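Local coordinates for resiniferatoxin-binding, phosphotriesterase-related protein (Rhodobacter sphaeroides 2.4.1, PDB 3K2G) that probably hydrolyses phosphate esters, using two zinc ions held in the TIM barrel typical of the phosphotriesterase family, at residues V235-N240 with E260-G265; H30-E35 with T342-N347; D40-W45 with V75-I80. One frame throughout, in Å; residues are numbered along the deposited sequence.

Contact 1. Residues V235-N240 with E260-G265; sequences VLCHMN and EFDMIG. With ZN (zinc ion), chain J.
Val-235 turns its CG1 methyl, which stands anti to the backbone N (chi1 178°), to Glu-260, meeting both CB and the carboxylate atom OE2 at 3.7 Å. A compact apolar branch suits a place alongside this long side chain. At Leu-236 the carbonyl takes Glu-260 N, an ordinary bond between parallel strands, while its own side chain leaves the contact. Small Cys-237 can approach two acids: its CB lies 3.3 Å from Asp-262 OD2, and SG is close to Glu-260 OE1. His-238 is gripped through both its N and ND1. His-238 N donates to Asp-262 OD2 on its syn side at 2.9 Å. His-238 ND1 donates to Asp-262 OD1 at 2.6 Å from above the carboxylate plane, the imidazole and carboxylate planes 70° apart. On the ring's far side His-238 NE2 binds the zinc ion at 2.3 Å; selenomethionine Met-263 rests SE against His-238 CB. Selenomethionine Met-239 gives its N to Glu-260 O at 3.0 Å and lays CB over the centre of the Phe-261 ring. Asn-240 sets CB against Met-263 CB. The contact joins strands 234-236 and 258-261 of a beta-alpha-beta unit, with helix 246-255 against Leu-236 and Met-239 and helix 280-292 against Phe-261.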
# COMPACT_ATOMS: atom_id res chain seq x y z
N VAL B 235 27.64 2.72 -10.92
CA VAL B 235 26.79 1.60 -10.52
C VAL B 235 26.62 1.58 -9.01
O VAL B 235 27.62 1.55 -8.27
CB VAL B 235 27.41 0.25 -10.95
CG1 VAL B 235 26.53 -0.90 -10.47
CG2 VAL B 235 27.56 0.20 -12.48
N LEU B 236 25.38 1.60 -8.54
CA LEU B 236 25.08 1.56 -7.12
C LEU B 236 24.80 0.11 -6.75
O LEU B 236 23.79 -0.45 -7.18
CB LEU B 236 23.86 2.42 -6.79
CG LEU B 236 23.99 3.92 -7.08
CD1 LEU B 236 22.64 4.58 -6.89
CD2 LEU B 236 25.03 4.53 -6.15
N CYS B 237 25.68 -0.49 -5.94
CA CYS B 237 25.54 -1.89 -5.53
C CYS B 237 24.57 -2.15 -4.39
O CYS B 237 24.24 -1.26 -3.61
CB CYS B 237 26.90 -2.44 -5.09
SG CYS B 237 28.20 -2.41 -6.35
N HIS B 238 24.13 -3.40 -4.32
CA HIS B 238 23.25 -3.86 -3.24
C HIS B 238 21.93 -3.11 -3.11
O HIS B 238 21.56 -2.66 -2.03
CB HIS B 238 24.03 -3.81 -1.93
CG HIS B 238 25.42 -4.34 -2.05
ND1 HIS B 238 25.72 -5.47 -2.78
CD2 HIS B 238 26.60 -3.89 -1.55
CE1 HIS B 238 27.02 -5.70 -2.72
NE2 HIS B 238 27.58 -4.75 -1.98
N MSE B 239 21.20 -3.02 -4.21
CA MSE B 239 19.91 -2.34 -4.19
C MSE B 239 18.79 -3.22 -3.65
O MSE B 239 17.77 -2.71 -3.19
CB MSE B 239 19.56 -1.88 -5.60
CG MSE B 239 20.51 -0.80 -6.12
SE MSE B 239 20.65 0.73 -4.93
CE MSE B 239 18.79 1.29 -5.02
N ASN B 240 18.99 -4.54 -3.68
CA ASN B 240 17.98 -5.50 -3.22
C ASN B 240 17.22 -5.14 -1.94
O ASN B 240 16.00 -5.19 -1.93
CB ASN B 240 18.61 -6.89 -3.04
CG ASN B 240 19.19 -7.44 -4.32
OD1 ASN B 240 18.72 -8.46 -4.84
ND2 ASN B 240 20.20 -6.78 -4.85
N GLU B 260 22.06 -1.77 -9.12
CA GLU B 260 22.49 -3.15 -9.17
C GLU B 260 21.87 -4.07 -8.14
O GLU B 260 22.12 -3.95 -6.94
CB GLU B 260 24.02 -3.22 -9.07
CG GLU B 260 24.60 -4.59 -9.33
CD GLU B 260 26.11 -4.57 -9.42
OE1 GLU B 260 26.79 -4.53 -8.37
OE2 GLU B 260 26.63 -4.58 -10.56
N PHE B 261 21.02 -4.99 -8.61
CA PHE B 261 20.40 -5.98 -7.74
C PHE B 261 21.34 -7.18 -7.81
O PHE B 261 21.06 -8.17 -8.48
CB PHE B 261 19.00 -6.31 -8.25
CG PHE B 261 18.01 -5.20 -8.04
CD1 PHE B 261 17.27 -5.12 -6.87
CD2 PHE B 261 17.87 -4.19 -8.99
CE1 PHE B 261 16.40 -4.05 -6.64
CE2 PHE B 261 17.01 -3.12 -8.78
CZ PHE B 261 16.27 -3.05 -7.60
N ASP B 262 22.47 -7.04 -7.13
CA ASP B 262 23.52 -8.05 -7.08
C ASP B 262 23.37 -9.07 -5.96
O ASP B 262 24.31 -9.80 -5.68
CB ASP B 262 24.88 -7.36 -6.94
CG ASP B 262 24.85 -6.20 -5.95
OD1 ASP B 262 24.32 -6.37 -4.83
OD2 ASP B 262 25.36 -5.11 -6.30
N MSE B 263 22.20 -9.13 -5.33
CA MSE B 263 22.01 -10.08 -4.23
C MSE B 263 20.99 -11.16 -4.54
O MSE B 263 20.45 -11.81 -3.64
CB MSE B 263 21.64 -9.32 -2.96
CG MSE B 263 22.80 -8.49 -2.43
SE MSE B 263 22.36 -7.06 -1.20
CE MSE B 263 21.47 -8.11 0.18
N ILE B 264 20.75 -11.37 -5.83
CA ILE B 264 19.81 -12.39 -6.28
C ILE B 264 20.20 -13.75 -5.74
O ILE B 264 21.32 -14.21 -5.96
CB ILE B 264 19.80 -12.51 -7.81
CG1 ILE B 264 19.40 -11.17 -8.43
CG2 ILE B 264 18.88 -13.65 -8.22
CD1 ILE B 264 18.04 -10.67 -8.00
N GLY B 265 19.27 -14.40 -5.06
CA GLY B 265 19.55 -15.72 -4.52
C GLY B 265 20.02 -15.70 -3.08
O GLY B 265 19.96 -16.73 -2.39
ZN ZN J . 29.78 -4.92 -1.33
O HOH W 1 29.93 -6.97 -1.86
O HOH W 2 29.01 -6.32 0.47

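Contact 2. Residues H30-E35 with T342-N347; sequences HTLMHE and TLMVTN. With ZN (zinc ion), chain I.
The carbonyl oxygen of Met-344 is gripped by two neighbouring residues of the 30-35 segment. Thr-31 N donates to Met-344 O at 2.9 Å, almost in line with the carbonyl bond, and His-30 CA adds a C-H...O contact to Met-344 O at 3.4 Å. Four residues on from Met-344 is Pro-348, which has no amide hydrogen to offer, so the i+4 partner is lacking, and Thr-31 N bonds this carbonyl instead. The helix is also widened here, with Asn-347 N bonded to Thr-342 O in a pi-type turn. Met-344, a selenomethionine, brings its CE to 3.3 Å from Thr-31 O. Its CB sits over one face of the His-30 ring, 3.8 Å from the centroid and displaced toward the rim. The chain then bends (chi2 -54°, chi3 -69°), and Met-344 CE arrives 3.5 Å from His-30 CE1 and 4.1 Å from Leu-32 CD2. A flexible, unbranched side chain suits a place where it must follow both an imidazole face and a leucine methyl. Val-345 contributes CG2, which rests 3.7 Å from His-30 N. Further along, His-34 NE2 binds a zinc ion at 2.2 Å, whose coordination is completed by His-36, Glu-177, Asp-304 and water 1. The strand leading into the metal site thus meets the helix through one nearly straight bond to a carbonyl without its i+4 donor, flanked by apolar and CH-pi contacts of Met-344.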
# COMPACT_ATOMS: atom_id res chain seq x y z
N HIS B 30 26.51 -12.13 -22.42
CA HIS B 30 25.78 -12.51 -21.21
C HIS B 30 26.76 -12.34 -20.05
O HIS B 30 27.74 -13.09 -19.94
CB HIS B 30 25.32 -13.96 -21.33
CG HIS B 30 24.12 -14.29 -20.50
ND1 HIS B 30 24.20 -14.59 -19.16
CD2 HIS B 30 22.81 -14.34 -20.82
CE1 HIS B 30 22.99 -14.82 -18.69
NE2 HIS B 30 22.13 -14.68 -19.67
N THR B 31 26.48 -11.38 -19.18
CA THR B 31 27.39 -11.04 -18.10
C THR B 31 26.85 -10.91 -16.68
O THR B 31 25.70 -10.52 -16.47
CB THR B 31 28.09 -9.70 -18.44
OG1 THR B 31 28.76 -9.81 -19.70
CG2 THR B 31 29.09 -9.30 -17.35
N LEU B 32 27.70 -11.24 -15.71
CA LEU B 32 27.39 -11.09 -14.30
C LEU B 32 28.24 -9.89 -13.88
O LEU B 32 29.47 -9.96 -13.85
CB LEU B 32 27.80 -12.34 -13.50
CG LEU B 32 26.93 -13.59 -13.62
CD1 LEU B 32 27.57 -14.74 -12.83
CD2 LEU B 32 25.54 -13.30 -13.07
N MSE B 33 27.57 -8.77 -13.59
CA MSE B 33 28.22 -7.53 -13.21
C MSE B 33 28.90 -7.47 -11.85
O MSE B 33 29.70 -6.57 -11.59
CB MSE B 33 27.22 -6.38 -13.29
CG MSE B 33 26.90 -5.90 -14.70
SE MSE B 33 28.38 -5.21 -15.65
CE MSE B 33 28.98 -3.95 -14.32
N HIS B 34 28.59 -8.41 -10.97
CA HIS B 34 29.17 -8.33 -9.64
C HIS B 34 29.34 -9.68 -8.96
O HIS B 34 28.41 -10.20 -8.34
CB HIS B 34 28.30 -7.40 -8.80
CG HIS B 34 28.88 -7.03 -7.48
ND1 HIS B 34 29.00 -5.72 -7.06
CD2 HIS B 34 29.34 -7.79 -6.46
CE1 HIS B 34 29.51 -5.70 -5.84
NE2 HIS B 34 29.72 -6.94 -5.45
N GLU B 35 30.54 -10.24 -9.07
CA GLU B 35 30.85 -11.53 -8.47
C GLU B 35 32.28 -11.54 -7.94
O GLU B 35 33.15 -10.87 -8.50
CB GLU B 35 30.73 -12.66 -9.50
CG GLU B 35 29.42 -12.73 -10.25
CD GLU B 35 28.23 -13.06 -9.35
OE1 GLU B 35 28.43 -13.75 -8.33
OE2 GLU B 35 27.10 -12.64 -9.69
N THR B 342 18.04 -7.60 -22.36
CA THR B 342 18.47 -6.26 -21.98
C THR B 342 19.19 -6.27 -20.63
O THR B 342 20.22 -5.62 -20.44
CB THR B 342 17.26 -5.30 -21.89
OG1 THR B 342 16.70 -5.11 -23.20
CG2 THR B 342 17.67 -3.94 -21.32
N LEU B 343 18.66 -7.04 -19.69
CA LEU B 343 19.23 -7.13 -18.36
C LEU B 343 20.60 -7.81 -18.30
O LEU B 343 21.49 -7.33 -17.61
CB LEU B 343 18.26 -7.87 -17.42
CG LEU B 343 16.94 -7.13 -17.15
CD1 LEU B 343 15.97 -8.03 -16.42
CD2 LEU B 343 17.22 -5.88 -16.35
N MSE B 344 20.76 -8.91 -19.03
CA MSE B 344 22.02 -9.66 -19.00
C MSE B 344 23.07 -9.34 -20.05
O MSE B 344 24.22 -9.79 -19.92
CB MSE B 344 21.72 -11.16 -19.08
CG MSE B 344 20.81 -11.67 -17.97
SE MSE B 344 21.42 -11.23 -16.17
CE MSE B 344 22.99 -12.38 -16.15
N VAL B 345 22.70 -8.60 -21.08
CA VAL B 345 23.65 -8.28 -22.14
C VAL B 345 23.73 -6.79 -22.44
O VAL B 345 24.78 -6.17 -22.28
CB VAL B 345 23.29 -9.01 -23.47
CG1 VAL B 345 24.28 -8.63 -24.56
CG2 VAL B 345 23.30 -10.52 -23.26
N THR B 346 22.61 -6.22 -22.87
CA THR B 346 22.58 -4.81 -23.22
C THR B 346 22.97 -3.88 -22.07
O THR B 346 23.81 -3.00 -22.25
CB THR B 346 21.19 -4.40 -23.76
OG1 THR B 346 20.73 -5.40 -24.69
CG2 THR B 346 21.29 -3.07 -24.50
N ASN B 347 22.37 -4.06 -20.90
CA ASN B 347 22.71 -3.17 -19.79
C ASN B 347 24.17 -3.29 -19.36
O ASN B 347 24.83 -2.28 -19.14
CB ASN B 347 21.76 -3.40 -18.61
CG ASN B 347 20.38 -2.83 -18.87
OD1 ASN B 347 20.15 -2.18 -19.89
ND2 ASN B 347 19.45 -3.06 -17.95
ZN ZN I . 30.67 -7.64 -3.55
O HOH W 1 29.93 -6.97 -1.86

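Contact 3. Residues D40-W45 with V75-I80; sequences DCRCWW and VNKHNI. With DTV ((2S,3S)-1,4-dimercaptobutane-2,3-diol), chain K.
Trp-45 CB meets Ile-80 CD1 at 3.6 Å, and from there CG, anti to the backbone N (chi1 177°), starts the indole on its way toward Val-75 and Lys-77. CD1 passes close to Val-75 O, and next to it Trp-45 NE1 donates to Val-75 O at 2.9 Å. The acceptor lies in the indole plane, but the donor stands well above the plane of the carbonyl. Beyond the nitrogen, CE2 and CZ2 face Lys-77, whose CE lies over the six-membered ring, 3.5 Å from its centroid, in a CH-pi contact. At the tip, Trp-45 CH2 is the ring atom nearest Lys-77 NZ, at 4.1 Å, and the ammonium makes a cation-pi interaction with this ring. Lysine suits the place because its extended chain gives methylenes to the ring face and carries the charge onward to a long, weak ion pair with Glu-58.

Arg-42, on the 40-45 segment with Trp-45, turns its guanidinium edge toward Lys-77 O. Ile-80 O accepts Cys-41 N at 3.1 Å. Branched, apolar Ile-80 suits the place because CB meets Cys-41 CB while CD1 reaches Arg-42 CA as well as Trp-45.

Cys-41 SG is joined to S4 of the dithiol ligand by a covalent bond of 2.0 Å, a mixed disulfide, and Trp-44 lays a ring face against C2 of the ligand 4.0 Å above its plane. Tyr-136, a zinc ligand, also hydrogen-bonds the dithiol. The bonds from Cys-41 N to Ile-80 O and from Trp-45 NE1 to Val-75 O, with the CH-pi and cation-pi contacts, tie the 40-45 loop to the 75-80 loop. The disulfide shows that a dithiol could reach SG in the crystal, consistent with a reactive thiol lining the pocket.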
# COMPACT_ATOMS: atom_id res chain seq x y z
N ASP B 40 38.86 -12.39 0.54
CA ASP B 40 39.17 -12.61 1.94
C ASP B 40 38.30 -11.69 2.82
O ASP B 40 38.48 -10.48 2.82
CB ASP B 40 40.66 -12.34 2.19
CG ASP B 40 41.04 -12.45 3.65
OD1 ASP B 40 40.65 -13.45 4.29
OD2 ASP B 40 41.74 -11.55 4.15
N CYS B 41 37.37 -12.29 3.55
CA CYS B 41 36.46 -11.55 4.41
C CYS B 41 36.63 -11.89 5.89
O CYS B 41 35.72 -11.69 6.69
CB CYS B 41 35.01 -11.84 4.01
SG CYS B 41 34.57 -11.28 2.35
N ARG B 42 37.81 -12.39 6.26
CA ARG B 42 38.08 -12.76 7.64
C ARG B 42 37.92 -11.61 8.64
O ARG B 42 37.64 -11.84 9.82
CB ARG B 42 39.50 -13.34 7.75
CG ARG B 42 39.70 -14.61 6.94
CD ARG B 42 41.08 -15.22 7.19
NE ARG B 42 41.28 -15.54 8.61
CZ ARG B 42 40.54 -16.41 9.30
NH1 ARG B 42 39.53 -17.05 8.72
NH2 ARG B 42 40.80 -16.63 10.58
N CYS B 43 38.10 -10.38 8.18
CA CYS B 43 37.97 -9.22 9.06
C CYS B 43 36.51 -8.90 9.38
O CYS B 43 36.21 -7.89 10.01
CB CYS B 43 38.65 -8.01 8.43
SG CYS B 43 38.31 -7.80 6.67
N TRP B 44 35.60 -9.78 8.95
CA TRP B 44 34.18 -9.59 9.19
C TRP B 44 33.58 -10.75 9.99
O TRP B 44 32.36 -10.90 10.09
CB TRP B 44 33.43 -9.42 7.87
CG TRP B 44 33.26 -7.98 7.49
CD1 TRP B 44 32.37 -7.09 8.02
CD2 TRP B 44 34.04 -7.24 6.54
NE1 TRP B 44 32.55 -5.85 7.48
CE2 TRP B 44 33.58 -5.91 6.57
CE3 TRP B 44 35.10 -7.57 5.69
CZ2 TRP B 44 34.13 -4.90 5.76
CZ3 TRP B 44 35.65 -6.57 4.88
CH2 TRP B 44 35.16 -5.25 4.93
N TRP B 45 34.46 -11.57 10.57
CA TRP B 45 34.03 -12.69 11.38
C TRP B 45 33.17 -12.17 12.53
O TRP B 45 33.50 -11.17 13.16
CB TRP B 45 35.25 -13.45 11.92
CG TRP B 45 34.91 -14.58 12.84
CD1 TRP B 45 34.02 -15.59 12.60
CD2 TRP B 45 35.46 -14.83 14.14
NE1 TRP B 45 33.98 -16.45 13.67
CE2 TRP B 45 34.85 -16.01 14.63
CE3 TRP B 45 36.40 -14.17 14.93
CZ2 TRP B 45 35.16 -16.54 15.88
CZ3 TRP B 45 36.71 -14.70 16.18
CH2 TRP B 45 36.09 -15.88 16.64
N VAL B 75 29.52 -16.20 11.19
CA VAL B 75 29.91 -16.89 12.42
C VAL B 75 30.99 -17.92 12.12
O VAL B 75 31.80 -18.24 12.99
CB VAL B 75 28.72 -17.63 13.07
CG1 VAL B 75 28.35 -18.85 12.25
CG2 VAL B 75 29.06 -18.03 14.49
N ASN B 76 31.00 -18.43 10.89
CA ASN B 76 31.93 -19.48 10.46
C ASN B 76 33.20 -18.95 9.80
O ASN B 76 33.15 -18.31 8.75
CB ASN B 76 31.21 -20.42 9.49
CG ASN B 76 31.89 -21.77 9.36
OD1 ASN B 76 31.75 -22.63 10.23
ND2 ASN B 76 32.62 -21.96 8.27
N LYS B 77 34.35 -19.26 10.40
CA LYS B 77 35.64 -18.82 9.86
C LYS B 77 35.95 -19.43 8.50
O LYS B 77 36.52 -18.78 7.63
CB LYS B 77 36.77 -19.16 10.84
CG LYS B 77 36.76 -18.36 12.13
CD LYS B 77 37.91 -18.76 13.04
CE LYS B 77 37.91 -17.94 14.32
NZ LYS B 77 39.04 -18.32 15.22
N HIS B 78 35.59 -20.70 8.32
CA HIS B 78 35.85 -21.41 7.07
C HIS B 78 35.05 -20.84 5.90
O HIS B 78 35.46 -20.95 4.74
CB HIS B 78 35.50 -22.89 7.26
CG HIS B 78 35.64 -23.71 6.01
ND1 HIS B 78 36.83 -23.81 5.31
CD2 HIS B 78 34.76 -24.51 5.36
CE1 HIS B 78 36.66 -24.62 4.28
NE2 HIS B 78 35.42 -25.06 4.29
N ASN B 79 33.92 -20.23 6.22
CA ASN B 79 33.01 -19.67 5.22
C ASN B 79 33.44 -18.33 4.62
O ASN B 79 33.27 -18.10 3.43
CB ASN B 79 31.63 -19.51 5.87
CG ASN B 79 30.57 -19.01 4.90
OD1 ASN B 79 30.38 -19.56 3.82
ND2 ASN B 79 29.85 -17.97 5.30
N ILE B 80 34.01 -17.47 5.45
CA ILE B 80 34.40 -16.13 5.03
C ILE B 80 35.71 -15.95 4.27
O ILE B 80 36.53 -15.10 4.61
CB ILE B 80 34.38 -15.17 6.24
CG1 ILE B 80 35.34 -15.66 7.32
CG2 ILE B 80 32.96 -15.10 6.81
CD1 ILE B 80 35.32 -14.81 8.59
S1 DTV K . 29.45 -5.59 4.56
C1 DTV K . 30.78 -6.07 3.35
C2 DTV K . 31.31 -7.49 3.56
O2 DTV K . 30.23 -8.39 3.39
C3 DTV K . 32.41 -7.81 2.53
O3 DTV K . 31.87 -7.74 1.23
C4 DTV K . 33.00 -9.20 2.73
S4 DTV K . 34.77 -9.26 2.36

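From the N terminus, contact 2 opens first at 30-35. Contact 3 follows, opening at 40-45 and closing a short loop at 75-80, with helices 54-58 and 66-70 between. Contact 1 opens much later at 235-240 and closes at 260-265 around helix 246-255. Only at 342-347 does contact 2 close, enclosing both others, which lie in series; none cross. Contact 2 ties the first barrel strand to the last helix, contact 1 joins two successive strands, and contact 3 joins loops beside the ligand pocket. Contacts 1 and 2 touch where Glu-260 makes a weak hydrogen bond to His-34, and water 1 binds both zinc ions. Contact 3 comes no nearer to either than about 10 Å between nearest atoms.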